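PDB 1LM5: subdomain of Desmoplakin Carboxy-Terminal domain (DPCT) from Homo sapiens, which forms part of the desmoplakin C-terminal region built from plakin repeats and binds intermediate filaments, probably linking them to desmosomes. Local coordinates for residues 89-92 with 97-100. Numbering follows the deposited sequence.
Sequences GFEG and KKMS
Met99 arches over the CB of Phe90, touching it with its own CB and with the methyl CE, which ends 3.9 Å from Phe90 CB. A turn about the CG-SD bond (chi3 -77°) brings this methyl back to Phe90 CB and the neighbouring Glu91 O. The aromatic ring takes no part in that methyl contact; its near edge instead meets Met99 O, which lies in the ring plane 3.6 Å from Phe90 CD1. Met99 O is also the acceptor for Phe90 N (2.8 Å), and the N-H points almost straight at it, at 177°. The return bond, Met99 N to Phe90 O, spans 2.6 Å, and both donors lie in the plane of the carbonyl they approach. These reciprocal bonds define one antiparallel hydrogen-bonded pair, a single bridge that draws together the two ends of the loop between helix 74-88 and helix 101-106, in which residues 94-96 are not modelled. Gly89 leaves helix 74-88 with positive phi (111°), and its CA lies 4.0 Å from Lys98 CB. Lys98 sends its ammonium away from the bridge to the carbonyl of Pro131. Ser100 is the N-cap residue of helix 101-106, and its backbone N is hydrogen-bonded to Glu103 OE2, while the Phe90 side chain also packs on Leu110.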
ATOM      1  N   GLY B  89      -3.527 -13.346   2.829  1.00 24.71           N
ATOM      2  CA  GLY B  89      -3.781 -13.857   4.158  1.00 25.60           C
ATOM      3  C   GLY B  89      -4.088 -15.342   4.151  1.00 26.12           C
ATOM      4  O   GLY B  89      -4.647 -15.870   3.188  1.00 26.01           O
ATOM      5  N   PHE B  90      -3.693 -16.025   5.219  1.00 26.54           N
ATOM      6  CA  PHE B  90      -3.962 -17.447   5.337  1.00 29.42           C
ATOM      7  C   PHE B  90      -5.275 -17.567   6.093  1.00 32.97           C
ATOM      8  O   PHE B  90      -5.481 -16.899   7.105  1.00 29.88           O
ATOM      9  CB  PHE B  90      -2.832 -18.159   6.080  1.00 28.00           C
ATOM     10  CG  PHE B  90      -1.549 -18.228   5.297  1.00 27.84           C
ATOM     11  CD1 PHE B  90      -0.691 -17.140   5.251  1.00 26.60           C
ATOM     12  CD2 PHE B  90      -1.220 -19.371   4.579  1.00 26.85           C
ATOM     13  CE1 PHE B  90       0.480 -17.181   4.503  1.00 26.24           C
ATOM     14  CE2 PHE B  90      -0.045 -19.422   3.821  1.00 26.60           C
ATOM     15  CZ  PHE B  90       0.805 -18.319   3.787  1.00 26.48           C
ATOM     16  N   GLU B  91      -6.168 -18.408   5.586  1.00 38.51           N
ATOM     17  CA  GLU B  91      -7.473 -18.564   6.198  1.00 44.56           C
ATOM     18  C   GLU B  91      -7.435 -18.534   7.712  1.00 47.12           C
ATOM     19  O   GLU B  91      -6.828 -19.388   8.358  1.00 46.76           O
ATOM     20  CB  GLU B  91      -8.156 -19.835   5.702  1.00 46.90           C
ATOM     21  CG  GLU B  91      -9.576 -19.545   5.229  1.00 51.51           C
ATOM     22  CD  GLU B  91      -9.635 -18.308   4.332  1.00 53.51           C
ATOM     23  OE1 GLU B  91      -9.086 -18.356   3.208  1.00 54.07           O
ATOM     24  OE2 GLU B  91     -10.220 -17.287   4.759  1.00 54.88           O
ATOM     25  N   GLY B  92      -8.084 -17.503   8.249  1.00 50.53           N
ATOM     26  CA  GLY B  92      -8.171 -17.277   9.679  1.00 53.65           C
ATOM     27  C   GLY B  92      -7.618 -18.333  10.611  1.00 55.28           C
ATOM     28  O   GLY B  92      -6.571 -18.136  11.230  1.00 56.26           O
ATOM     29  N   LYS B  97     -10.709 -14.466  10.276  1.00 42.13           N
ATOM     30  CA  LYS B  97      -9.599 -13.622  10.712  1.00 42.83           C
ATOM     31  C   LYS B  97      -8.307 -14.162  10.107  1.00 42.01           C
ATOM     32  O   LYS B  97      -7.593 -14.942  10.734  1.00 41.15           O
ATOM     33  CB  LYS B  97      -9.501 -13.630  12.238  1.00 44.35           C
ATOM     34  CG  LYS B  97      -8.518 -12.618  12.808  1.00 47.90           C
ATOM     35  CD  LYS B  97      -8.979 -11.188  12.546  1.00 49.72           C
ATOM     36  CE  LYS B  97      -8.016 -10.173  13.150  1.00 50.84           C
ATOM     37  NZ  LYS B  97      -7.904 -10.321  14.630  1.00 52.99           N
ATOM     38  N   LYS B  98      -8.023 -13.740   8.879  1.00 40.91           N
ATOM     39  CA  LYS B  98      -6.846 -14.178   8.139  1.00 39.88           C
ATOM     40  C   LYS B  98      -5.518 -14.034   8.882  1.00 37.53           C
ATOM     41  O   LYS B  98      -5.281 -13.053   9.587  1.00 38.20           O
ATOM     42  CB  LYS B  98      -6.780 -13.418   6.814  1.00 40.72           C
ATOM     43  CG  LYS B  98      -7.995 -13.643   5.930  1.00 42.46           C
ATOM     44  CD  LYS B  98      -8.224 -12.467   4.995  1.00 45.16           C
ATOM     45  CE  LYS B  98      -8.589 -11.206   5.776  1.00 46.08           C
ATOM     46  NZ  LYS B  98      -8.735 -10.005   4.899  1.00 48.00           N
ATOM     47  N   MET B  99      -4.654 -15.031   8.724  1.00 34.61           N
ATOM     48  CA  MET B  99      -3.347 -15.008   9.360  1.00 31.87           C
ATOM     49  C   MET B  99      -2.321 -14.406   8.413  1.00 29.64           C
ATOM     50  O   MET B  99      -2.371 -14.638   7.204  1.00 27.58           O
ATOM     51  CB  MET B  99      -2.867 -16.421   9.693  1.00 34.41           C
ATOM     52  CG  MET B  99      -3.678 -17.203  10.699  1.00 36.52           C
ATOM     53  SD  MET B  99      -2.718 -18.681  11.117  1.00 39.70           S
ATOM     54  CE  MET B  99      -3.005 -19.709   9.671  1.00 35.78           C
ATOM     55  N   SER B 100      -1.389 -13.640   8.966  1.00 26.94           N
ATOM     56  CA  SER B 100      -0.319 -13.066   8.172  1.00 25.53           C
ATOM     57  C   SER B 100       0.723 -14.184   8.017  1.00 24.82           C
ATOM     58  O   SER B 100       0.612 -15.234   8.652  1.00 24.20           O
ATOM     59  CB  SER B 100       0.298 -11.876   8.903  1.00 26.44           C
ATOM     60  OG  SER B 100       0.861 -12.283  10.136  1.00 26.51           O
TER